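Local structure of 8-demethyl-8-aminoriboflavin-5'-phosphate synthase (Streptomyces davawensis, 5MLD) at residues G63-A66 with R67-D70; W72-L75 with L76-R80; P90-N94 with M95-A99; A100-I103 with L104-L107. The protein catalyses the replacement of the C-8 methyl group of FMN by an amino group drawn from glutamate, a key step in making the antibiotic roseoflavin. All coordinates share one frame; numbering follows the deposited sequence.

Contact 1. Residues G63-A66 with R67-D70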
loop_
_atom_site.group_PDB
_atom_site.type_symbol
_atom_site.label_atom_id
_atom_site.label_comp_id
_atom_site.label_asym_id
_atom_site.label_seq_id
_atom_site.Cartn_x
_atom_site.Cartn_y
_atom_site.Cartn_z
ATOM N N GLY A 63 13.678 26.236 14.548
ATOM C CA GLY A 63 12.239 26.166 14.457
ATOM C C GLY A 63 11.523 27.462 14.174
ATOM O O GLY A 63 10.297 27.439 14.039
ATOM N N GLU A 64 12.237 28.589 14.058
ATOM C CA GLU A 64 11.554 29.859 13.833
ATOM C C GLU A 64 10.634 29.786 12.619
ATOM O O GLU A 64 9.476 30.206 12.686
ATOM C CB GLU A 64 12.564 30.989 13.666
ATOM C CG GLU A 64 13.028 31.607 14.965
ATOM C CD GLU A 64 14.270 32.456 14.768
ATOM O OE1 GLU A 64 15.203 32.358 15.597
ATOM O OE2 GLU A 64 14.315 33.198 13.759
ATOM N N LYS A 65 11.131 29.244 11.500
ATOM C CA LYS A 65 10.294 29.152 10.303
ATOM C C LYS A 65 9.092 28.240 10.534
ATOM O O LYS A 65 7.973 28.552 10.107
ATOM C CB LYS A 65 11.122 28.661 9.113
ATOM C CG LYS A 65 10.359 28.629 7.787
ATOM C CD LYS A 65 11.302 28.330 6.633
ATOM C CE LYS A 65 10.569 28.327 5.294
ATOM N NZ LYS A 65 9.779 27.090 5.053
ATOM N N ALA A 66 9.297 27.110 11.218
ATOM C CA ALA A 66 8.171 26.240 11.546
ATOM C C ALA A 66 7.145 26.950 12.420
ATOM O O ALA A 66 5.946 26.690 12.294
ATOM C CB ALA A 66 8.661 24.976 12.239
ATOM N N ARG A 67 7.581 27.854 13.296
ATOM C CA ARG A 67 6.649 28.507 14.213
ATOM C C ARG A 67 5.966 29.735 13.619
ATOM O O ARG A 67 5.158 30.364 14.306
ATOM C CB ARG A 67 7.372 28.923 15.507
ATOM C CG ARG A 67 7.747 27.764 16.411
ATOM C CD ARG A 67 8.318 28.232 17.756
ATOM N NE ARG A 67 9.422 29.177 17.610
ATOM C CZ ARG A 67 10.703 28.834 17.465
ATOM N NH1 ARG A 67 11.064 27.557 17.432
ATOM N NH2 ARG A 67 11.635 29.777 17.344
ATOM N N ARG A 68 6.267 30.100 12.380
ATOM C CA ARG A 68 5.823 31.388 11.870
ATOM C C ARG A 68 4.297 31.437 11.725
ATOM O O ARG A 68 3.607 30.418 11.697
ATOM C CB ARG A 68 6.499 31.684 10.536
ATOM C CG ARG A 68 5.965 30.881 9.368
ATOM C CD ARG A 68 6.887 30.998 8.167
ATOM N NE ARG A 68 6.447 30.118 7.090
ATOM C CZ ARG A 68 5.461 30.413 6.245
ATOM N NH1 ARG A 68 4.798 31.560 6.347
ATOM N NH2 ARG A 68 5.120 29.549 5.306
ATOM N N GLU A 69 3.775 32.652 11.660
ATOM C CA GLU A 69 2.357 32.856 11.395
ATOM C C GLU A 69 2.038 32.450 9.958
ATOM O O GLU A 69 2.633 32.983 9.019
ATOM C CB GLU A 69 2.011 34.324 11.637
ATOM C CG GLU A 69 0.597 34.719 11.298
ATOM C CD GLU A 69 0.350 36.208 11.494
ATOM O OE1 GLU A 69 1.022 36.821 12.355
ATOM O OE2 GLU A 69 -0.519 36.762 10.786
ATOM N N ASP A 70 1.118 31.507 9.778
ATOM C CA ASP A 70 0.713 31.094 8.438
ATOM C C ASP A 70 -0.813 31.006 8.415
ATOM O O ASP A 70 -1.511 31.544 9.286
ATOM C CB ASP A 70 1.434 29.789 8.050
ATOM C CG ASP A 70 0.945 28.576 8.844
ATOM O OD1 ASP A 70 0.152 28.742 9.782
ATOM O OD2 ASP A 70 1.364 27.447 8.525
HETATM O O HOH W 1 3.405 27.781 12.414
#

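Contact 2. Residues W72-L75 with L76-R80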
loop_
_atom_site.group_PDB
_atom_site.type_symbol
_atom_site.label_atom_id
_atom_site.label_comp_id
_atom_site.label_asym_id
_atom_site.label_seq_id
_atom_site.Cartn_x
_atom_site.Cartn_y
_atom_site.Cartn_z
ATOM N N TRP A 72 -2.508 28.075 8.503
ATOM C CA TRP A 72 -3.002 26.808 9.037
ATOM C C TRP A 72 -4.108 26.975 10.080
ATOM O O TRP A 72 -5.094 26.220 10.012
ATOM C CB TRP A 72 -1.836 25.985 9.595
ATOM C CG TRP A 72 -2.296 24.711 10.255
ATOM C CD1 TRP A 72 -2.114 24.362 11.562
ATOM C CD2 TRP A 72 -3.031 23.636 9.653
ATOM N NE1 TRP A 72 -2.661 23.127 11.805
ATOM C CE2 TRP A 72 -3.239 22.663 10.653
ATOM C CE3 TRP A 72 -3.532 23.398 8.368
ATOM C CZ2 TRP A 72 -3.924 21.475 10.410
ATOM C CZ3 TRP A 72 -4.215 22.212 8.129
ATOM C CH2 TRP A 72 -4.397 21.268 9.148
ATOM N N PRO A 73 -4.025 27.894 11.055
ATOM C CA PRO A 73 -5.155 28.030 11.999
ATOM C C PRO A 73 -6.487 28.257 11.304
ATOM O O PRO A 73 -7.498 27.647 11.679
ATOM C CB PRO A 73 -4.743 29.232 12.863
ATOM C CG PRO A 73 -3.246 29.173 12.860
ATOM C CD PRO A 73 -2.878 28.735 11.453
ATOM N N TRP A 74 -6.502 29.120 10.284
ATOM C CA TRP A 74 -7.707 29.338 9.487
ATOM C C TRP A 74 -8.225 28.031 8.884
ATOM O O TRP A 74 -9.417 27.715 8.991
ATOM C CB TRP A 74 -7.406 30.364 8.392
ATOM C CG TRP A 74 -8.434 30.472 7.315
ATOM C CD1 TRP A 74 -9.579 31.213 7.350
ATOM C CD2 TRP A 74 -8.400 29.845 6.016
ATOM N NE1 TRP A 74 -10.265 31.078 6.163
ATOM C CE2 TRP A 74 -9.564 30.242 5.331
ATOM C CE3 TRP A 74 -7.502 28.988 5.375
ATOM C CZ2 TRP A 74 -9.855 29.812 4.032
ATOM C CZ3 TRP A 74 -7.795 28.560 4.085
ATOM C CH2 TRP A 74 -8.959 28.972 3.430
ATOM N N LEU A 75 -7.341 27.251 8.253
ATOM C CA LEU A 75 -7.789 26.005 7.627
ATOM C C LEU A 75 -8.183 24.962 8.669
ATOM O O LEU A 75 -9.174 24.246 8.482
ATOM C CB LEU A 75 -6.703 25.446 6.701
ATOM C CG LEU A 75 -7.027 24.157 5.930
ATOM C CD1 LEU A 75 -8.353 24.237 5.198
ATOM C CD2 LEU A 75 -5.892 23.794 4.951
ATOM N N LEU A 76 -7.405 24.842 9.752
ATOM C CA LEU A 76 -7.742 23.892 10.813
ATOM C C LEU A 76 -9.119 24.181 11.386
ATOM O O LEU A 76 -9.888 23.258 11.693
ATOM C CB LEU A 76 -6.684 23.942 11.924
ATOM C CG LEU A 76 -6.894 22.998 13.118
ATOM C CD1 LEU A 76 -7.095 21.570 12.649
ATOM C CD2 LEU A 76 -5.707 23.067 14.088
ATOM N N GLU A 77 -9.460 25.461 11.528
ATOM C CA GLU A 77 -10.766 25.795 12.084
ATOM C C GLU A 77 -11.890 25.376 11.144
ATOM O O GLU A 77 -12.937 24.914 11.605
ATOM C CB GLU A 77 -10.845 27.285 12.404
ATOM C CG GLU A 77 -12.089 27.697 13.178
ATOM C CD GLU A 77 -12.361 26.836 14.416
ATOM O OE1 GLU A 77 -13.546 26.528 14.666
ATOM O OE2 GLU A 77 -11.407 26.466 15.142
ATOM N N LYS A 78 -11.702 25.526 9.825
ATOM C CA LYS A 78 -12.707 25.028 8.885
ATOM C C LYS A 78 -12.867 23.513 8.993
ATOM O O LYS A 78 -13.983 22.987 8.891
ATOM C CB LYS A 78 -12.346 25.429 7.451
ATOM C CG LYS A 78 -12.510 26.922 7.181
ATOM C CD LYS A 78 -12.449 27.256 5.698
ATOM C CE LYS A 78 -12.798 28.713 5.470
ATOM N NZ LYS A 78 -14.214 28.988 5.829
ATOM N N ILE A 79 -11.763 22.790 9.177
ATOM C CA ILE A 79 -11.850 21.341 9.307
ATOM C C ILE A 79 -12.566 20.967 10.598
ATOM O O ILE A 79 -13.375 20.034 10.631
ATOM C CB ILE A 79 -10.445 20.719 9.244
ATOM C CG1 ILE A 79 -9.812 20.966 7.873
ATOM C CG2 ILE A 79 -10.509 19.247 9.564
ATOM C CD1 ILE A 79 -8.328 20.629 7.829
ATOM N N ARG A 80 -12.285 21.688 11.682
ATOM C CA ARG A 80 -12.980 21.415 12.936
ATOM C C ARG A 80 -14.477 21.653 12.807
ATOM O O ARG A 80 -15.281 20.954 13.433
ATOM C CB ARG A 80 -12.422 22.287 14.053
ATOM C CG ARG A 80 -11.066 21.877 14.536
ATOM C CD ARG A 80 -10.625 22.872 15.585
ATOM N NE ARG A 80 -9.772 22.242 16.578
ATOM C CZ ARG A 80 -10.240 21.541 17.604
ATOM N NH1 ARG A 80 -11.549 21.388 17.769
ATOM N NH2 ARG A 80 -9.403 20.998 18.464
HETATM O O HOH W 2 -13.155 31.943 5.347
#

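Contact 3. Residues P90-N94 with M95-A99. With 8DP (8-demethyl-8-aminoriboflavin-5'-phosphate), chain I.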
loop_
_atom_site.group_PDB
_atom_site.type_symbol
_atom_site.label_atom_id
_atom_site.label_comp_id
_atom_site.label_asym_id
_atom_site.label_seq_id
_atom_site.Cartn_x
_atom_site.Cartn_y
_atom_site.Cartn_z
ATOM N N PRO A 90 -5.504 14.677 -6.585
ATOM C CA PRO A 90 -4.809 13.966 -7.657
ATOM C C PRO A 90 -3.949 12.876 -7.039
ATOM O O PRO A 90 -3.642 12.894 -5.842
ATOM C CB PRO A 90 -3.944 15.050 -8.317
ATOM C CG PRO A 90 -4.364 16.345 -7.730
ATOM C CD PRO A 90 -5.007 16.052 -6.409
ATOM N N ILE A 91 -3.522 11.934 -7.875
ATOM C CA ILE A 91 -2.613 10.872 -7.447
ATOM C C ILE A 91 -1.201 11.214 -7.901
ATOM O O ILE A 91 -0.985 11.492 -9.086
ATOM C CB ILE A 91 -3.047 9.515 -8.013
ATOM C CG1 ILE A 91 -4.443 9.178 -7.463
ATOM C CG2 ILE A 91 -1.968 8.436 -7.698
ATOM C CD1 ILE A 91 -5.157 8.016 -8.153
ATOM N N THR A 92 -0.236 11.187 -6.974
ATOM C CA THR A 92 1.171 11.287 -7.373
ATOM C C THR A 92 1.959 10.197 -6.667
ATOM O O THR A 92 1.846 10.046 -5.447
ATOM C CB THR A 92 1.812 12.667 -7.083
ATOM O OG1 THR A 92 1.857 12.947 -5.671
ATOM C CG2 THR A 92 1.096 13.788 -7.826
ATOM N N LEU A 93 2.776 9.473 -7.441
ATOM C CA LEU A 93 3.624 8.395 -6.932
ATOM C C LEU A 93 2.803 7.315 -6.232
ATOM O O LEU A 93 3.245 6.759 -5.224
ATOM C CB LEU A 93 4.698 8.928 -5.973
ATOM C CG LEU A 93 5.313 10.292 -6.300
ATOM C CD1 LEU A 93 6.128 10.773 -5.130
ATOM C CD2 LEU A 93 6.131 10.207 -7.563
ATOM N N ASN A 94 1.590 7.057 -6.725
ATOM C CA ASN A 94 0.661 6.106 -6.114
ATOM C C ASN A 94 0.260 6.516 -4.699
ATOM O O ASN A 94 -0.117 5.659 -3.890
ATOM C CB ASN A 94 1.241 4.683 -6.088
ATOM C CG ASN A 94 0.278 3.657 -6.666
ATOM O OD1 ASN A 94 -0.154 2.738 -5.990
ATOM N ND2 ASN A 94 -0.062 3.830 -7.924
ATOM N N MET A 95 0.354 7.810 -4.378
ATOM C CA MET A 95 -0.139 8.364 -3.123
ATOM C C MET A 95 -1.055 9.546 -3.424
ATOM O O MET A 95 -1.232 9.951 -4.581
ATOM C CB MET A 95 1.017 8.828 -2.220
ATOM C CG MET A 95 1.994 7.729 -1.840
ATOM S SD MET A 95 3.396 8.393 -0.917
ATOM C CE MET A 95 4.462 8.879 -2.259
ATOM N N CYS A 96 -1.622 10.124 -2.367
ATOM C CA CYS A 96 -2.189 11.454 -2.491
ATOM C C CYS A 96 -1.083 12.435 -2.893
ATOM O O CYS A 96 0.105 12.088 -2.928
ATOM C CB CYS A 96 -2.836 11.885 -1.179
ATOM S SG CYS A 96 -1.673 11.866 0.210
ATOM N N THR A 97 -1.459 13.675 -3.201
ATOM C CA THR A 97 -0.395 14.630 -3.510
ATOM C C THR A 97 0.394 15.015 -2.259
ATOM O O THR A 97 -0.035 14.796 -1.120
ATOM C CB THR A 97 -0.930 15.911 -4.144
ATOM O OG1 THR A 97 -1.784 16.588 -3.207
ATOM C CG2 THR A 97 -1.660 15.627 -5.440
ATOM N N SER A 98 1.574 15.617 -2.482
ATOM C CA SER A 98 2.348 16.099 -1.342
ATOM C C SER A 98 1.585 17.169 -0.571
ATOM O O SER A 98 1.779 17.313 0.646
ATOM C CB SER A 98 3.712 16.640 -1.789
ATOM O OG SER A 98 3.551 17.715 -2.696
ATOM N N ALA A 99 0.711 17.925 -1.255
ATOM C CA ALA A 99 -0.100 18.934 -0.569
ATOM C C ALA A 99 -1.092 18.303 0.405
ATOM O O ALA A 99 -1.249 18.783 1.537
ATOM C CB ALA A 99 -0.845 19.798 -1.589
HETATM C C4 8DP I . -1.927 12.707 -12.150
HETATM C C5 8DP I . -0.957 11.953 -13.068
HETATM C C8 8DP I . 2.623 13.784 -11.655
HETATM N N3 8DP I . 1.766 9.905 -10.420
HETATM C C2 8DP I . -3.653 14.554 -12.671
HETATM N N2 8DP I . 2.974 15.127 -12.042
HETATM N N1 8DP I . 0.024 11.225 -12.158
HETATM C C6 8DP I . 1.140 11.848 -11.702
HETATM O O6 8DP I . -1.458 14.687 -13.486
HETATM N N4 8DP I . -1.359 9.324 -12.184
HETATM C C12 8DP I . 2.030 11.169 -10.843
HETATM C C13 8DP I . -0.245 9.960 -11.744
HETATM C C14 8DP I . 0.629 9.303 -10.867
HETATM C C15 8DP I . 0.301 7.998 -10.476
HETATM C C16 8DP I . -1.627 8.096 -11.788
HETATM C C1 8DP I . -3.750 16.060 -12.407
HETATM C C3 8DP I . -2.190 14.200 -12.400
HETATM C C7 8DP I . 1.453 13.162 -12.137
HETATM C C9 8DP I . 3.500 13.080 -10.780
HETATM O O1 8DP I . -6.117 18.307 -10.302
HETATM P P1 8DP I . -4.854 18.009 -11.139
HETATM O O2 8DP I . -4.963 18.743 -12.521
HETATM O O3 8DP I . -3.583 18.426 -10.412
HETATM O O4 8DP I . -4.812 16.423 -11.446
HETATM O O5 8DP I . -4.570 13.904 -11.862
HETATM O O7 8DP I . -2.514 12.162 -11.196
HETATM C C10 8DP I . 4.765 13.729 -10.258
HETATM C C11 8DP I . 3.195 11.802 -10.383
HETATM O O8 8DP I . 1.117 7.287 -9.596
HETATM N N5 8DP I . -0.819 7.431 -10.941
HETATM O O9 8DP I . -2.792 7.415 -12.222
#

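Contact 4. Residues A100-I103 with L104-L107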
loop_
_atom_site.group_PDB
_atom_site.type_symbol
_atom_site.label_atom_id
_atom_site.label_comp_id
_atom_site.label_asym_id
_atom_site.label_seq_id
_atom_site.Cartn_x
_atom_site.Cartn_y
_atom_site.Cartn_z
ATOM N N ALA A 100 -1.791 17.253 -0.027
ATOM C CA ALA A 100 -2.641 16.485 0.883
ATOM C C ALA A 100 -1.821 15.926 2.036
ATOM O O ALA A 100 -2.268 15.899 3.193
ATOM C CB ALA A 100 -3.329 15.353 0.110
ATOM N N HIS A 101 -0.597 15.505 1.732
ATOM C CA HIS A 101 0.282 14.891 2.716
ATOM C C HIS A 101 0.645 15.873 3.829
ATOM O O HIS A 101 0.629 15.518 5.016
ATOM C CB HIS A 101 1.521 14.401 1.964
ATOM C CG HIS A 101 2.321 13.358 2.667
ATOM N ND1 HIS A 101 3.115 12.472 1.974
ATOM C CD2 HIS A 101 2.481 13.064 3.981
ATOM C CE1 HIS A 101 3.716 11.664 2.827
ATOM N NE2 HIS A 101 3.364 12.010 4.052
ATOM N N VAL A 102 0.980 17.117 3.464
ATOM C CA VAL A 102 1.279 18.139 4.472
ATOM C C VAL A 102 0.062 18.380 5.360
ATOM O O VAL A 102 0.174 18.423 6.594
ATOM C CB VAL A 102 1.742 19.442 3.798
ATOM C CG1 VAL A 102 1.865 20.557 4.830
ATOM C CG2 VAL A 102 3.090 19.219 3.122
ATOM N N ILE A 103 -1.114 18.558 4.740
ATOM C CA ILE A 103 -2.324 18.840 5.509
ATOM C C ILE A 103 -2.575 17.722 6.502
ATOM O O ILE A 103 -2.872 17.969 7.679
ATOM C CB ILE A 103 -3.547 19.035 4.590
ATOM C CG1 ILE A 103 -3.378 20.267 3.700
ATOM C CG2 ILE A 103 -4.832 19.139 5.448
ATOM C CD1 ILE A 103 -2.879 21.487 4.433
ATOM N N LEU A 104 -2.450 16.471 6.041
ATOM C CA LEU A 104 -2.703 15.336 6.921
ATOM C C LEU A 104 -1.646 15.232 8.020
ATOM O O LEU A 104 -1.962 14.884 9.161
ATOM C CB LEU A 104 -2.778 14.046 6.101
ATOM C CG LEU A 104 -3.976 13.860 5.158
ATOM C CD1 LEU A 104 -3.770 12.628 4.299
ATOM C CD2 LEU A 104 -5.253 13.723 5.971
ATOM N N GLU A 105 -0.383 15.524 7.698
ATOM C CA GLU A 105 0.653 15.576 8.731
ATOM C C GLU A 105 0.295 16.575 9.831
ATOM O O GLU A 105 0.425 16.280 11.030
ATOM C CB GLU A 105 2.008 15.939 8.110
ATOM C CG GLU A 105 2.699 14.802 7.367
ATOM C CD GLU A 105 3.903 15.276 6.572
ATOM O OE1 GLU A 105 4.016 16.510 6.301
ATOM O OE2 GLU A 105 4.756 14.413 6.237
ATOM N N LYS A 106 -0.124 17.782 9.443
ATOM C CA LYS A 106 -0.466 18.788 10.444
ATOM C C LYS A 106 -1.739 18.426 11.194
ATOM O O LYS A 106 -1.846 18.684 12.405
ATOM C CB LYS A 106 -0.589 20.148 9.771
ATOM C CG LYS A 106 0.745 20.578 9.165
ATOM C CD LYS A 106 0.671 21.936 8.485
ATOM C CE LYS A 106 0.731 23.110 9.464
ATOM N NZ LYS A 106 2.094 23.361 9.984
ATOM N N LEU A 107 -2.692 17.806 10.506
ATOM C CA LEU A 107 -3.935 17.413 11.156
ATOM C C LEU A 107 -3.694 16.351 12.224
ATOM O O LEU A 107 -4.454 16.268 13.196
ATOM C CB LEU A 107 -4.934 16.921 10.102
ATOM C CG LEU A 107 -6.415 16.899 10.469
ATOM C CD1 LEU A 107 -6.861 18.261 10.945
ATOM C CD2 LEU A 107 -7.277 16.444 9.293
#

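Contact 1. Residues G63-A66 with R67-D70
Backbone bonds come first: Arg67 N donates to Gly63 O at 2.8 Å and, more weakly, to Glu64 O. A type I turn from Lys65 to Arg68 overlaps it, its Arg68 N reaching Lys65 O at 3.2 Å; that bond is straight at the hydrogen (165°). Water 1 lies between Ala66 O (2.8 Å) and Arg68 O, bridging the two carbonyls.

Among the side chains, Arg67 does most. Its chain bends about the CG-CD bond (chi3 -53°) and folds the guanidinium back over the preceding turn, one face lying on Gly63 C and Glu64 CA. NH1 comes 3.3 Å from Gly63 C, and NH2 the same 3.3 Å from Glu64 CG. The Glu64 carboxylate does not close on it: OE1 stays 4.7 Å from Arg67 NH2, the two planes 61° apart. Arg67 NH1 bonds instead to Trp60 O, with cation-pi contacts to Trp54 and Trp60. Arg68 runs its CG past Lys65 O at 3.2 Å.

Lys65 and Arg68 bring like charges near each other, but both bridge to Glu50, and further to Glu52 and Asp48 respectively. The acidic loop thus probably offsets their repulsion and ties this surface turn to the residues before it.

Contact 2. Residues W72-L75 with L76-R80
Helix 72-81 is one of the helices packed on the central sheet of this flavodoxin-like domain, and its first two turns make this contact. Trp72 and Leu76 lie one turn apart. The indole swings out with CG anti to the backbone N (chi1 176°), which lays one face of its six-membered ring against Leu76: CB sits 4.2 Å from the ring centroid, a CH-pi contact 23° off the normal. The Leu76 methyls touch as well, CD1 at 3.9 Å from Trp72 CZ2 and CD2 near NE1. Ile79 CD1 meets Trp72 CH2 and, at 4.2 Å, Leu75 CG, so the three make one apolar strip.

On the exposed side, Lys78 runs across the Trp74 ring. Its CD lies over a face, and its CE is 3.5 Å from Trp74 CZ2. Water 2 accepts from Trp74 NE1 at 3.1 Å, in the plane of the ring, and takes a weak bond from Lys78 NZ, whose salt bridge goes to Glu40.

The backbone bonds are regular i to i+4, among them Leu76 N to Trp72 O at 2.7 Å and Ile79 N to Leu75 O. Leu75 and Ile79 also reach Leu8 and Leu6 of strand 4-9, while Trp72 and Leu76 meet helix 98-107: an amphipathic helix lying on the parallel sheet of a flavodoxin-like fold.

Contact 3. Residues P90-N94 with M95-A99
Positive phi angles at Leu93 (58°) and Asn94 (62°) turn the chain back on itself, so that Met95 comes to face Thr92. This is a tight beta hairpin closed by a type I' turn at the end of strand 84-92, and it forms one wall of the flavin pocket. The hydrogen-bonded pair is joined both ways: Thr92 N gives to Met95 O and Met95 N to Thr92 O, each at 2.9 Å. Met95, its chain bent about the CG-SD bond (chi3 -86°), lays CE against Leu93 CB at 3.7 Å. At the other end Thr97 CG2 packs on the Pro90 ring, 3.5 Å from CD, while Thr97 OG1 caps the helix that follows by bonding to Ala100 N and also bonds to Thr10 O.

The turn also presents its backbone to the bound product. Leu93 N donates to ligand atom N3 (N5 in flavin numbering) at 3.2 Å and Asn94 N to ligand atom O8 (the flavin O4) at 2.9 Å, and Thr92 CB lies close to C11 of the ring system. Asn94 is steadied through OD1 by His140, and its ND2 makes a weak bond to Asp136, whose own backbone N also binds the product. Thr92 OG1 is bonded to Glu105 of the second subunit. On the ribityl side, Ile91 O stands 2.7 Å from O7 of the ligand.

Contact 4. Residues A100-I103 with L104-L107
The imidazole of His101 and the carboxylate of Glu105, one helical turn apart, are inclined by 59°. Glu105 OE2 approaches the ring obliquely, 3.5 Å from both CD2 and NE2. Two torsions bring them together: His101 holds CG anti to its N (chi1 -160°), and Glu105 sets CG beside its own N (chi1 -77°), from where the extended chain runs back along the helix, CG passing His101 O at 3.2 Å.

The polar ends of this pair are engaged across a subunit boundary. His101 ND1 hydrogen-bonds to ND1 of His101 in the second subunit, where the two rings meet steeply. His101 NE2 and Glu105 OE2 both bond to Thr92 of that subunit, and Glu105 OE1 to its Ser98. Two buried polar groups are thereby satisfied, while Thr92 of that subunit lies against the flavin bound there.

Farther round the helix, Val102 and Lys106 lie side by side, pointing the same way, with Val102 CG1 at 4.1 Å from Lys106 CD. The lysine then bends at chi3 and chi4, sending NZ to Glu50 O. Leu104 folds its CG to 3.3 Å from Ala100 O. Leu104 N to Ala100 O (2.9 Å) and Leu107 N to Ile103 O (2.8 Å) are the first and last of the four i to i+4 backbone bonds here.

Leu104 also packs on helix 138-152, while Ile103 and Leu107 meet helix 72-81. Helix 98-107 is thus a buried crossover helix of the flavodoxin-like fold that also forms part of a subunit interface.

The four contacts follow one another in series along the chain, each within a continuous stretch, so none crosses or encloses another. Contact 1 turns the loop after strand 38-43; that loop leads directly into helix 72-81, which holds contact 2. The chain then passes through strand 84-92 to contact 3, a hairpin that reverses it at the flavin and starts helix 98-107, where contact 4 continues. Contacts 2 and 4 also touch in space: Trp72 CG lies 3.5 Å from Lys106 CE, and Leu75 and Leu76 pack on Ile103 and Leu107, joining the two helices. Contacts 3 and 4 both meet the second subunit, linking pocket and interface.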